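PDB 7L15: T cell receptor gamma chain from Monodelphis domestica, which pairs with a T cell receptor mu chain to form the marsupial gamma mu T cell receptor, which probably takes part in antigen recognition. Local coordinates for residues Tyr145-Glu150 with Leu201-Gln206; Leu149-Pro154 with Gly181-Gln186; Ser12-Ala17 with Ser118-Lys123; Asp171-Pro176 with Val187-Val192. All blocks are in the same frame, centred on the assembly; numbering follows the deposited sequence.

Interactions 1, 2 and 4 lie in the C1-set domain, while interaction 3 ties the V-set domain to the segment leading into it. Along the chain interaction 3 closes first; interaction 4 is nested inside the loop closed by interaction 1, and interaction 2 starts from the same strand as interaction 1, 142-152, and shares Leu149 and Glu150 with it. That strand pairs with strand 183-193, which runs through interactions 2 and 4. The centres of interactions 1 and 4 are about 9 Å apart, those of 2 and 3 about 13 Å, and those of 3 and 4 about 28 Å. They trace a path from the interdomain junction through the sandwich core to the sheet that meets the mu chain.

Interaction 1 (Tyr145-Glu150 with Leu201-Gln206)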
loop_
_atom_site.group_PDB
_atom_site.type_symbol
_atom_site.label_atom_id
_atom_site.label_comp_id
_atom_site.label_asym_id
_atom_site.label_seq_id
_atom_site.Cartn_x
_atom_site.Cartn_y
_atom_site.Cartn_z
ATOM N N TYR B 145 12.488 13.809 10.351
ATOM C CA TYR B 145 12.344 14.464 9.065
ATOM C C TYR B 145 10.900 14.336 8.631
ATOM O O TYR B 145 10.282 13.288 8.793
ATOM C CB TYR B 145 13.239 13.824 8.002
ATOM C CG TYR B 145 14.690 13.782 8.353
ATOM C CD1 TYR B 145 15.206 12.752 9.133
ATOM C CD2 TYR B 145 15.554 14.770 7.911
ATOM C CE1 TYR B 145 16.550 12.718 9.462
ATOM C CE2 TYR B 145 16.885 14.741 8.230
ATOM C CZ TYR B 145 17.383 13.716 9.003
ATOM O OH TYR B 145 18.726 13.709 9.312
ATOM N N ILE B 146 10.364 15.405 8.078
ATOM C CA ILE B 146 8.972 15.431 7.673
ATOM C C ILE B 146 8.922 15.914 6.236
ATOM O O ILE B 146 9.490 16.962 5.916
ATOM C CB ILE B 146 8.145 16.357 8.585
ATOM C CG1 ILE B 146 8.215 15.884 10.040
ATOM C CG2 ILE B 146 6.709 16.460 8.076
ATOM C CD1 ILE B 146 7.747 16.954 11.053
ATOM N N CYS B 147 8.244 15.172 5.371
ATOM C CA CYS B 147 7.919 15.713 4.061
ATOM C C CYS B 147 6.412 15.739 3.863
ATOM O O CYS B 147 5.764 14.686 3.852
ATOM C CB CYS B 147 8.565 14.940 2.917
ATOM S SG CYS B 147 8.109 15.801 1.368
ATOM N N LEU B 148 5.878 16.939 3.655
ATOM C CA LEU B 148 4.495 17.145 3.245
ATOM C C LEU B 148 4.445 17.317 1.725
ATOM O O LEU B 148 5.150 18.159 1.162
ATOM C CB LEU B 148 3.912 18.371 3.948
ATOM C CG LEU B 148 2.609 18.964 3.388
ATOM C CD1 LEU B 148 1.442 17.997 3.574
ATOM C CD2 LEU B 148 2.298 20.279 4.065
ATOM N N LEU B 149 3.635 16.513 1.063
ATOM C CA LEU B 149 3.377 16.672 -0.364
ATOM C C LEU B 149 1.979 17.250 -0.515
ATOM O O LEU B 149 1.015 16.658 -0.026
ATOM C CB LEU B 149 3.473 15.333 -1.084
ATOM C CG LEU B 149 4.829 14.634 -1.111
ATOM C CD1 LEU B 149 4.653 13.317 -1.805
ATOM C CD2 LEU B 149 5.850 15.502 -1.872
ATOM N N GLU B 150 1.843 18.387 -1.187
ATOM C CA GLU B 150 0.502 18.949 -1.235
ATOM C C GLU B 150 0.037 19.248 -2.647
ATOM O O GLU B 150 0.820 19.343 -3.599
ATOM C CB GLU B 150 0.362 20.210 -0.375
ATOM C CG GLU B 150 1.459 21.204 -0.454
ATOM C CD GLU B 150 1.185 22.391 0.458
ATOM O OE1 GLU B 150 0.539 22.194 1.517
ATOM O OE2 GLU B 150 1.595 23.519 0.105
ATOM N N LEU B 201 20.623 11.103 3.634
ATOM C CA LEU B 201 19.354 10.470 3.314
ATOM C C LEU B 201 18.886 10.914 1.937
ATOM O O LEU B 201 19.212 12.014 1.482
ATOM C CB LEU B 201 18.297 10.834 4.346
ATOM C CG LEU B 201 18.640 10.481 5.789
ATOM C CD1 LEU B 201 17.463 10.834 6.676
ATOM C CD2 LEU B 201 19.000 9.012 5.925
ATOM N N THR B 202 18.110 10.059 1.273
ATOM C CA THR B 202 17.421 10.448 0.053
ATOM C C THR B 202 15.924 10.179 0.190
ATOM O O THR B 202 15.506 9.141 0.710
ATOM C CB THR B 202 18.000 9.736 -1.174
ATOM O OG1 THR B 202 19.407 9.998 -1.255
ATOM C CG2 THR B 202 17.354 10.281 -2.427
ATOM N N TYR B 203 15.125 11.144 -0.246
ATOM C CA TYR B 203 13.674 11.067 -0.227
ATOM C C TYR B 203 13.169 10.999 -1.663
ATOM O O TYR B 203 13.584 11.804 -2.509
ATOM C CB TYR B 203 13.082 12.280 0.500
ATOM C CG TYR B 203 11.574 12.409 0.374
ATOM C CD1 TYR B 203 10.725 11.731 1.240
ATOM C CD2 TYR B 203 11.006 13.205 -0.622
ATOM C CE1 TYR B 203 9.341 11.848 1.125
ATOM C CE2 TYR B 203 9.622 13.323 -0.759
ATOM C CZ TYR B 203 8.797 12.651 0.119
ATOM O OH TYR B 203 7.434 12.783 -0.013
ATOM N N PHE B 204 12.275 10.048 -1.935
ATOM C CA PHE B 204 11.739 9.817 -3.274
ATOM C C PHE B 204 10.221 9.915 -3.286
ATOM O O PHE B 204 9.557 9.486 -2.340
ATOM C CB PHE B 204 12.071 8.425 -3.790
ATOM C CG PHE B 204 13.518 8.116 -3.842
ATOM C CD1 PHE B 204 14.137 7.485 -2.785
ATOM C CD2 PHE B 204 14.257 8.409 -4.974
ATOM C CE1 PHE B 204 15.488 7.169 -2.850
ATOM C CE2 PHE B 204 15.605 8.092 -5.041
ATOM C CZ PHE B 204 16.216 7.474 -3.980
ATOM N N TYR B 205 9.662 10.392 -4.399
ATOM C CA TYR B 205 8.236 10.200 -4.620
ATOM C C TYR B 205 7.936 9.993 -6.101
ATOM O O TYR B 205 8.659 10.470 -6.977
ATOM C CB TYR B 205 7.390 11.363 -4.047
ATOM C CG TYR B 205 7.615 12.727 -4.659
ATOM C CD1 TYR B 205 8.621 13.562 -4.193
ATOM C CD2 TYR B 205 6.795 13.192 -5.688
ATOM C CE1 TYR B 205 8.809 14.824 -4.749
ATOM C CE2 TYR B 205 6.968 14.436 -6.237
ATOM C CZ TYR B 205 7.978 15.249 -5.779
ATOM O OH TYR B 205 8.129 16.486 -6.360
ATOM N N GLN B 206 6.858 9.257 -6.362
ATOM C CA GLN B 206 6.340 9.022 -7.699
ATOM C C GLN B 206 4.896 9.499 -7.775
ATOM O O GLN B 206 4.135 9.406 -6.805
ATOM C CB GLN B 206 6.388 7.533 -8.092
ATOM C CG GLN B 206 7.782 6.959 -8.223
ATOM C CD GLN B 206 7.762 5.444 -8.287
ATOM O OE1 GLN B 206 6.950 4.863 -8.993
ATOM N NE2 GLN B 206 8.641 4.802 -7.528
HETATM O O HOH W 1 5.867 12.373 1.850
#
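In the core of the C1-set immunoglobulin sandwich, strand 142-152 of one sheet packs across strand 201-206 of the other. The short segments run in nearly the same direction, 20° apart, and their axes come within 10.1 Å, a gap spanned by side chains. At its centre Cys147 faces Tyr203, at the place where immunoglobulin domains commonly carry the disulfide between their sheets; here a Cys sulfur-aromatic contact bridges the gap. CB of Cys147 points at the Tyr203 ring and lies over one face, displaced toward the rim; with SG anti to the backbone N (chi1 -178°), the sulfur approaches the same ring obliquely, 3.5 Å from Tyr203 CZ. Trp161 and Phe129 also meet the Tyr203 ring edge-to-face.

On one side of this pair a methyl-to-face CH-pi contact puts Leu201 CD1 3.8 Å from the centroid of the Tyr145 ring. On the other, Leu149 extends toward Tyr203 tip to tip, its CD1 3.4 Å from Tyr203 OH, and sends CD2 over the centre of the Tyr205 ring, 4.2 Å from the centroid and 12° off the normal. The six touching residues are buried, yet Tyr203 OH has a polar partner: a water 2.5 Å from it donates a hydrogen bond to Cys147 O at 3.1 Å.

Interaction 2 (Leu149-Pro154 with Gly181-Gln186); sequences LEDFFP and GNSYSQ
Three aromatic rings line the corner where the chain turns at Asp151. One face of the Phe152 ring receives a backbone carbonyl, with Tyr184 O above the rim and 3.4 Å from Phe152 CD2, while Pro154 O lies at its edge, in plane. The Phe153 ring has Pro154 CB over one face, consistent with the cis peptide bond that folds the proline back, and Gly181 O near its plane, 3.3 Å from Phe153 CE2. Phe152 O lies in plane at the edge of the Tyr184 ring, whose CE1 also meets CD2 of Phe153. Phe152 takes the crowded position between its backbone N and carbonyl carbon (chi1 54°), so its side chain crosses that of Tyr184 at about a right angle, bringing CE1 near Tyr184 CB.

The backbones are tied by two antiparallel hydrogen-bonded pairs, Leu149 with Gln186 and Phe152 with Tyr184. Between them the register slips by one: Asp151, with positive phi, and Phe152 both face Tyr184, a G1 beta bulge. Ser183 OG donates to the anti lone pair of Asp151 OD1 at 2.5 Å, an oxygen with a weak, long ion pair to Lys123 as well.

Just before the bulge, Glu150 forms a salt bridge with Arg194 of the mu chain. Strand 126-130 flanks strand 142-152 on the side away from strand 183-193, and Pro154 packs on strand 12-16 of the V-set domain.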
loop_
_atom_site.group_PDB
_atom_site.type_symbol
_atom_site.label_atom_id
_atom_site.label_comp_id
_atom_site.label_asym_id
_atom_site.label_seq_id
_atom_site.Cartn_x
_atom_site.Cartn_y
_atom_site.Cartn_z
ATOM N N LEU B 149 3.635 16.513 1.063
ATOM C CA LEU B 149 3.377 16.672 -0.364
ATOM C C LEU B 149 1.979 17.250 -0.515
ATOM O O LEU B 149 1.015 16.658 -0.026
ATOM C CB LEU B 149 3.473 15.333 -1.084
ATOM C CG LEU B 149 4.829 14.634 -1.111
ATOM C CD1 LEU B 149 4.653 13.317 -1.805
ATOM C CD2 LEU B 149 5.850 15.502 -1.872
ATOM N N GLU B 150 1.843 18.387 -1.187
ATOM C CA GLU B 150 0.502 18.949 -1.235
ATOM C C GLU B 150 0.037 19.248 -2.647
ATOM O O GLU B 150 0.820 19.343 -3.599
ATOM C CB GLU B 150 0.362 20.210 -0.375
ATOM C CG GLU B 150 1.459 21.204 -0.454
ATOM C CD GLU B 150 1.185 22.391 0.458
ATOM O OE1 GLU B 150 0.539 22.194 1.517
ATOM O OE2 GLU B 150 1.595 23.519 0.105
ATOM N N ASP B 151 -1.288 19.356 -2.740
ATOM C CA ASP B 151 -1.984 19.881 -3.907
ATOM C C ASP B 151 -1.725 19.045 -5.155
ATOM O O ASP B 151 -1.485 19.585 -6.239
ATOM C CB ASP B 151 -1.613 21.344 -4.147
ATOM C CG ASP B 151 -2.621 22.046 -5.022
ATOM O OD1 ASP B 151 -3.815 21.728 -4.871
ATOM O OD2 ASP B 151 -2.236 22.901 -5.852
ATOM N N PHE B 152 -1.784 17.717 -5.022
ATOM C CA PHE B 152 -1.637 16.859 -6.192
ATOM C C PHE B 152 -2.977 16.248 -6.589
ATOM O O PHE B 152 -3.947 16.248 -5.824
ATOM C CB PHE B 152 -0.556 15.767 -6.001
ATOM C CG PHE B 152 -0.724 14.890 -4.768
ATOM C CD1 PHE B 152 -1.553 13.788 -4.785
ATOM C CD2 PHE B 152 0.012 15.145 -3.617
ATOM C CE1 PHE B 152 -1.681 12.963 -3.660
ATOM C CE2 PHE B 152 -0.103 14.325 -2.480
ATOM C CZ PHE B 152 -0.957 13.246 -2.498
ATOM N N PHE B 153 -3.029 15.776 -7.842
ATOM C CA PHE B 153 -4.170 15.074 -8.393
ATOM C C PHE B 153 -3.629 14.178 -9.500
ATOM O O PHE B 153 -2.858 14.661 -10.340
ATOM C CB PHE B 153 -5.238 16.007 -8.958
ATOM C CG PHE B 153 -6.451 15.285 -9.445
ATOM C CD1 PHE B 153 -6.474 14.710 -10.702
ATOM C CD2 PHE B 153 -7.560 15.152 -8.627
ATOM C CE1 PHE B 153 -7.590 14.018 -11.128
ATOM C CE2 PHE B 153 -8.672 14.476 -9.048
ATOM C CZ PHE B 153 -8.691 13.905 -10.296
ATOM N N PRO B 154 -4.011 12.893 -9.545
ATOM C CA PRO B 154 -4.994 12.207 -8.689
ATOM C C PRO B 154 -4.492 11.890 -7.272
ATOM O O PRO B 154 -3.345 12.204 -6.961
ATOM C CB PRO B 154 -5.265 10.914 -9.461
ATOM C CG PRO B 154 -3.936 10.605 -10.085
ATOM C CD PRO B 154 -3.322 11.947 -10.449
ATOM N N GLY B 181 -11.949 16.602 -4.346
ATOM C CA GLY B 181 -12.014 17.406 -5.547
ATOM C C GLY B 181 -10.746 17.227 -6.348
ATOM O O GLY B 181 -10.376 16.111 -6.731
ATOM N N ASN B 182 -10.044 18.330 -6.606
ATOM C CA ASN B 182 -8.852 18.279 -7.439
ATOM C C ASN B 182 -7.575 18.537 -6.653
ATOM O O ASN B 182 -6.559 18.903 -7.248
ATOM C CB ASN B 182 -8.963 19.266 -8.600
ATOM C CG ASN B 182 -9.142 20.711 -8.141
ATOM O OD1 ASN B 182 -8.695 21.110 -7.058
ATOM N ND2 ASN B 182 -9.799 21.506 -8.978
ATOM N N SER B 183 -7.591 18.348 -5.335
ATOM C CA SER B 183 -6.399 18.662 -4.547
ATOM C C SER B 183 -6.283 17.695 -3.374
ATOM O O SER B 183 -7.097 17.739 -2.445
ATOM C CB SER B 183 -6.447 20.110 -4.068
ATOM O OG SER B 183 -5.304 20.421 -3.301
ATOM N N TYR B 184 -5.265 16.836 -3.406
ATOM C CA TYR B 184 -4.980 15.926 -2.308
ATOM C C TYR B 184 -3.582 16.181 -1.769
ATOM O O TYR B 184 -2.732 16.768 -2.440
ATOM C CB TYR B 184 -5.108 14.460 -2.745
ATOM C CG TYR B 184 -6.510 14.057 -3.153
ATOM C CD1 TYR B 184 -6.979 14.294 -4.439
ATOM C CD2 TYR B 184 -7.360 13.422 -2.250
ATOM C CE1 TYR B 184 -8.270 13.919 -4.812
ATOM C CE2 TYR B 184 -8.635 13.045 -2.609
ATOM C CZ TYR B 184 -9.093 13.295 -3.888
ATOM O OH TYR B 184 -10.377 12.916 -4.226
ATOM N N SER B 185 -3.335 15.701 -0.549
ATOM C CA SER B 185 -2.022 15.847 0.057
ATOM C C SER B 185 -1.713 14.635 0.929
ATOM O O SER B 185 -2.598 13.854 1.281
ATOM C CB SER B 185 -1.944 17.140 0.868
ATOM O OG SER B 185 -2.835 17.071 1.951
ATOM N N GLN B 186 -0.438 14.487 1.285
ATOM C CA GLN B 186 -0.019 13.411 2.174
ATOM C C GLN B 186 1.277 13.807 2.849
ATOM O O GLN B 186 2.175 14.344 2.199
ATOM C CB GLN B 186 0.197 12.087 1.434
ATOM C CG GLN B 186 0.573 10.959 2.364
ATOM C CD GLN B 186 0.905 9.673 1.636
ATOM O OE1 GLN B 186 1.712 9.667 0.712
ATOM N NE2 GLN B 186 0.283 8.570 2.057
#

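Interaction 3 (Ser12-Ala17 with Ser118-Lys123)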
loop_
_atom_site.group_PDB
_atom_site.type_symbol
_atom_site.label_atom_id
_atom_site.label_comp_id
_atom_site.label_asym_id
_atom_site.label_seq_id
_atom_site.Cartn_x
_atom_site.Cartn_y
_atom_site.Cartn_z
ATOM N N SER B 12 -0.341 5.389 -11.611
ATOM C CA SER B 12 -1.750 5.557 -11.922
ATOM C C SER B 12 -1.891 6.089 -13.338
ATOM O O SER B 12 -0.953 6.652 -13.914
ATOM C CB SER B 12 -2.441 6.490 -10.923
ATOM O OG SER B 12 -1.900 7.800 -11.009
ATOM N N ILE B 13 -3.081 5.883 -13.899
ATOM C CA ILE B 13 -3.482 6.418 -15.196
ATOM C C ILE B 13 -4.897 6.960 -15.035
ATOM O O ILE B 13 -5.807 6.217 -14.642
ATOM C CB ILE B 13 -3.433 5.341 -16.301
ATOM C CG1 ILE B 13 -2.047 4.702 -16.373
ATOM C CG2 ILE B 13 -3.810 5.924 -17.663
ATOM C CD1 ILE B 13 -1.915 3.632 -17.445
ATOM N N THR B 14 -5.083 8.249 -15.309
ATOM C CA THR B 14 -6.384 8.892 -15.200
ATOM C C THR B 14 -6.920 9.183 -16.593
ATOM O O THR B 14 -6.190 9.659 -17.466
ATOM C CB THR B 14 -6.313 10.195 -14.389
ATOM O OG1 THR B 14 -5.742 9.931 -13.109
ATOM C CG2 THR B 14 -7.706 10.766 -14.173
ATOM N N ARG B 15 -8.198 8.882 -16.801
ATOM C CA ARG B 15 -8.787 9.035 -18.121
ATOM C C ARG B 15 -10.230 9.475 -17.975
ATOM O O ARG B 15 -10.850 9.292 -16.923
ATOM C CB ARG B 15 -8.730 7.721 -18.916
ATOM C CG ARG B 15 -7.328 7.253 -19.258
ATOM C CD ARG B 15 -6.732 8.090 -20.402
ATOM N NE ARG B 15 -5.401 7.615 -20.765
ATOM C CZ ARG B 15 -4.272 8.168 -20.340
ATOM N NH1 ARG B 15 -4.315 9.230 -19.545
ATOM N NH2 ARG B 15 -3.103 7.665 -20.717
ATOM N N ASN B 16 -10.764 10.034 -19.056
ATOM C CA ASN B 16 -12.200 10.206 -19.218
ATOM C C ASN B 16 -12.757 9.028 -20.005
ATOM O O ASN B 16 -12.011 8.219 -20.562
ATOM C CB ASN B 16 -12.517 11.537 -19.912
ATOM C CG ASN B 16 -12.187 12.738 -19.039
ATOM O OD1 ASN B 16 -11.329 13.560 -19.383
ATOM N ND2 ASN B 16 -12.870 12.845 -17.898
ATOM N N ALA B 17 -14.088 8.930 -20.040
ATOM C CA ALA B 17 -14.729 7.811 -20.722
ATOM C C ALA B 17 -14.383 7.818 -22.208
ATOM O O ALA B 17 -14.050 8.849 -22.792
ATOM C CB ALA B 17 -16.243 7.862 -20.549
ATOM N N SER B 118 -15.869 13.372 -15.027
ATOM C CA SER B 118 -15.656 14.790 -14.767
ATOM C C SER B 118 -14.380 15.279 -15.440
ATOM O O SER B 118 -13.405 14.541 -15.579
ATOM C CB SER B 118 -15.563 15.055 -13.266
ATOM O OG SER B 118 -16.708 14.576 -12.585
ATOM N N ALA B 119 -14.389 16.538 -15.863
ATOM C CA ALA B 119 -13.144 17.149 -16.310
ATOM C C ALA B 119 -12.136 17.135 -15.169
ATOM O O ALA B 119 -12.495 17.263 -13.996
ATOM C CB ALA B 119 -13.375 18.582 -16.780
ATOM N N PHE B 120 -10.864 16.963 -15.516
ATOM C CA PHE B 120 -9.804 16.936 -14.516
ATOM C C PHE B 120 -8.529 17.464 -15.148
ATOM O O PHE B 120 -8.377 17.462 -16.374
ATOM C CB PHE B 120 -9.551 15.519 -13.981
ATOM C CG PHE B 120 -8.966 14.597 -15.008
ATOM C CD1 PHE B 120 -9.794 13.857 -15.844
ATOM C CD2 PHE B 120 -7.589 14.487 -15.164
ATOM C CE1 PHE B 120 -9.266 13.036 -16.800
ATOM C CE2 PHE B 120 -7.055 13.662 -16.126
ATOM C CZ PHE B 120 -7.897 12.937 -16.942
ATOM N N LYS B 121 -7.596 17.873 -14.295
ATOM C CA LYS B 121 -6.240 18.212 -14.710
ATOM C C LYS B 121 -5.293 17.585 -13.701
ATOM O O LYS B 121 -5.521 17.685 -12.491
ATOM C CB LYS B 121 -6.029 19.731 -14.777
ATOM C CG LYS B 121 -5.647 20.279 -16.161
ATOM C CD LYS B 121 -5.627 21.814 -16.190
ATOM C CE LYS B 121 -7.003 22.410 -16.494
ATOM N NZ LYS B 121 -7.008 23.905 -16.437
ATOM N N LYS B 122 -4.259 16.911 -14.196
ATOM C CA LYS B 122 -3.248 16.356 -13.313
ATOM C C LYS B 122 -2.438 17.483 -12.693
ATOM O O LYS B 122 -2.199 18.517 -13.314
ATOM C CB LYS B 122 -2.322 15.398 -14.064
ATOM C CG LYS B 122 -3.046 14.253 -14.787
ATOM C CD LYS B 122 -2.088 13.181 -15.359
ATOM C CE LYS B 122 -1.074 13.735 -16.351
ATOM N NZ LYS B 122 -1.639 14.041 -17.698
ATOM N N LYS B 123 -2.034 17.287 -11.438
ATOM C CA LYS B 123 -1.281 18.304 -10.714
ATOM C C LYS B 123 -0.211 17.577 -9.914
ATOM O O LYS B 123 -0.529 16.612 -9.186
ATOM C CB LYS B 123 -2.159 19.147 -9.781
ATOM C CG LYS B 123 -3.378 19.749 -10.444
ATOM C CD LYS B 123 -3.896 20.965 -9.689
ATOM C CE LYS B 123 -4.330 20.622 -8.289
ATOM N NZ LYS B 123 -5.282 21.646 -7.812
#
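Asn16 ND2 is gripped by two backbone carbonyls, those of Ser118 and Thr116. The bond to Ser118 O measures 2.9 Å and is bent, with an N-H...O angle of 142°. Its acceptor lies almost in the plane of the Asn16 amide, but the nitrogen comes to the Ser118 carbonyl from above the carbonyl plane. Two carbonyl acceptors on the nitrogen side favour this rotation of the amide, and the oxygen turns toward the aromatic ring next door: Asn16 OD1 is 3.3 Å from Phe120 CE1. Amide and ring reach toward each other tip to tip, their planes well inclined.

Phe120 covers the middle of the contact. Its CG occupies the crowded position between backbone N and carbonyl carbon (chi1 68°), which brings the ring over the edge of strand 12-16. Thr14 supplies the opposing group, with CG2 anti to its own backbone N; this methyl makes a CH-pi contact 3.6 Å from the Phe120 centroid, 15° off the normal. Thr14 N, meanwhile, is bonded to Glu208.

Next along the strand, the Arg15 guanidinium lies over Ile13 CG2 and folds back so that NH1 donates to Thr14 O at 2.8 Å, while NE holds Ser20 O.

In the V-set fold the A' strand, here 12-16, runs parallel to the last strand, 104-116, as an outermost strand of its sheet. The segment 118-123 that follows strand 104-116 packs against strand 12-16, near the junction of the V-set and C1-set domains.

Interaction 4 (Asp171-Pro176 with Val187-Val192)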
loop_
_atom_site.group_PDB
_atom_site.type_symbol
_atom_site.label_atom_id
_atom_site.label_comp_id
_atom_site.label_asym_id
_atom_site.label_seq_id
_atom_site.Cartn_x
_atom_site.Cartn_y
_atom_site.Cartn_z
ATOM N N ASP B 171 11.990 2.546 7.647
ATOM C CA ASP B 171 10.690 2.373 8.297
ATOM C C ASP B 171 10.156 3.760 8.656
ATOM O O ASP B 171 10.288 4.253 9.782
ATOM C CB ASP B 171 10.822 1.457 9.513
ATOM C CG ASP B 171 9.488 1.197 10.218
ATOM O OD1 ASP B 171 8.513 0.774 9.559
ATOM O OD2 ASP B 171 9.424 1.394 11.452
ATOM N N ALA B 172 9.561 4.411 7.659
ATOM C CA ALA B 172 8.946 5.715 7.847
ATOM C C ALA B 172 7.463 5.564 8.199
ATOM O O ALA B 172 6.847 4.534 7.949
ATOM C CB ALA B 172 9.107 6.575 6.592
ATOM N N GLN B 173 6.892 6.610 8.785
ATOM C CA GLN B 173 5.452 6.660 9.012
ATOM C C GLN B 173 4.795 7.433 7.880
ATOM O O GLN B 173 5.321 8.461 7.442
ATOM C CB GLN B 173 5.118 7.342 10.341
ATOM C CG GLN B 173 5.227 6.478 11.558
ATOM C CD GLN B 173 6.659 6.225 11.940
ATOM O OE1 GLN B 173 7.349 7.120 12.428
ATOM N NE2 GLN B 173 7.121 5.001 11.717
ATOM N N PHE B 174 3.630 6.970 7.435
ATOM C CA PHE B 174 2.906 7.621 6.345
ATOM C C PHE B 174 1.502 7.951 6.806
ATOM O O PHE B 174 0.800 7.080 7.313
ATOM C CB PHE B 174 2.843 6.728 5.104
ATOM C CG PHE B 174 4.180 6.208 4.684
ATOM C CD1 PHE B 174 4.705 5.061 5.259
ATOM C CD2 PHE B 174 4.939 6.891 3.748
ATOM C CE1 PHE B 174 5.957 4.585 4.890
ATOM C CE2 PHE B 174 6.192 6.424 3.375
ATOM C CZ PHE B 174 6.698 5.264 3.943
ATOM N N GLY B 175 1.096 9.193 6.633
ATOM C CA GLY B 175 -0.283 9.555 6.883
ATOM C C GLY B 175 -1.182 9.169 5.727
ATOM O O GLY B 175 -0.738 8.778 4.647
ATOM N N PRO B 176 -2.485 9.288 5.942
ATOM C CA PRO B 176 -3.433 8.985 4.870
ATOM C C PRO B 176 -3.344 10.041 3.781
ATOM O O PRO B 176 -2.847 11.146 3.995
ATOM C CB PRO B 176 -4.786 9.042 5.583
ATOM C CG PRO B 176 -4.593 10.175 6.589
ATOM C CD PRO B 176 -3.129 10.034 7.044
ATOM N N VAL B 187 1.379 13.539 4.148
ATOM C CA VAL B 187 2.615 13.781 4.881
ATOM C C VAL B 187 3.241 12.435 5.228
ATOM O O VAL B 187 2.536 11.480 5.541
ATOM C CB VAL B 187 2.365 14.642 6.138
ATOM C CG1 VAL B 187 1.623 13.883 7.159
ATOM C CG2 VAL B 187 3.662 15.119 6.716
ATOM N N SER B 188 4.561 12.343 5.133
ATOM C CA SER B 188 5.271 11.218 5.727
ATOM C C SER B 188 6.422 11.741 6.564
ATOM O O SER B 188 6.880 12.874 6.392
ATOM C CB SER B 188 5.816 10.243 4.687
ATOM O OG SER B 188 6.977 10.773 4.094
ATOM N N TRP B 189 6.904 10.906 7.475
ATOM C CA TRP B 189 7.955 11.390 8.355
ATOM C C TRP B 189 8.828 10.240 8.841
ATOM O O TRP B 189 8.388 9.092 8.927
ATOM C CB TRP B 189 7.367 12.175 9.529
ATOM C CG TRP B 189 6.477 11.428 10.504
ATOM C CD1 TRP B 189 6.835 10.961 11.742
ATOM C CD2 TRP B 189 5.074 11.147 10.366
ATOM N NE1 TRP B 189 5.754 10.387 12.367
ATOM C CE2 TRP B 189 4.658 10.497 11.553
ATOM C CE3 TRP B 189 4.130 11.381 9.359
ATOM C CZ2 TRP B 189 3.338 10.073 11.758
ATOM C CZ3 TRP B 189 2.819 10.956 9.561
ATOM C CH2 TRP B 189 2.436 10.312 10.754
ATOM N N LEU B 190 10.076 10.566 9.149
ATOM C CA LEU B 190 11.089 9.566 9.463
ATOM C C LEU B 190 11.815 9.987 10.733
ATOM O O LEU B 190 12.526 11.000 10.749
ATOM C CB LEU B 190 12.061 9.399 8.300
ATOM C CG LEU B 190 13.294 8.517 8.525
ATOM C CD1 LEU B 190 12.911 7.049 8.496
ATOM C CD2 LEU B 190 14.386 8.817 7.502
ATOM N N THR B 191 11.623 9.212 11.792
ATOM C CA THR B 191 12.289 9.416 13.067
ATOM C C THR B 191 13.485 8.475 13.141
ATOM O O THR B 191 13.326 7.264 12.975
ATOM C CB THR B 191 11.305 9.153 14.204
ATOM O OG1 THR B 191 10.165 10.013 14.033
ATOM C CG2 THR B 191 11.960 9.400 15.544
ATOM N N VAL B 192 14.680 9.028 13.375
ATOM C CA VAL B 192 15.913 8.243 13.396
ATOM C C VAL B 192 16.736 8.588 14.623
ATOM O O VAL B 192 16.655 9.704 15.150
ATOM C CB VAL B 192 16.763 8.463 12.133
ATOM C CG1 VAL B 192 15.954 8.147 10.888
ATOM C CG2 VAL B 192 17.303 9.877 12.098
HETATM O O HOH W 2 10.156 6.616 11.420
HETATM O O HOH W 3 -0.997 12.605 5.588
#
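Gln173 lies crosswise over the indole of Trp189, the side chains meeting at about a right angle. Gln173 CB sits on the face of the six-membered ring, 3.7 Å from its centroid, a CH-pi contact whose closest carbon is Trp189 CE2 at 3.4 Å. Bent at chi2 (75°), the glutamine turns its amide 79° from the indole plane. A water donates to Gln173 OE1 and to Asp171 O and accepts from Thr191 N, while Trp189 NE1 hydrogen-bonds to Ser188 OG of the mu chain. Trp189 holds the crowded first torsion (chi1 64°), laying the ring back toward strand 173-180.

On the reverse face of the sheet Phe174 CD2 rests 3.6 Å from CB of the gamma chain's own Ser188, whose OG is hydrogen-bonded to Trp161 NE1. Beneath both pairs run backbone bonds: Gln173 and Trp189 exchange two, each 2.9 Å from N to O, and Gly175 N reaches Val187 O nearly along the C=O axis.

Strands 173-180 and 183-193 form a beta hairpin whose first strand is outermost in the four-stranded C1-set sheet. Gln173 packs on Pro181 and Trp189 on Ile190, both of the mu chain, consistent with T cell receptor constant domains pairing through these sheets.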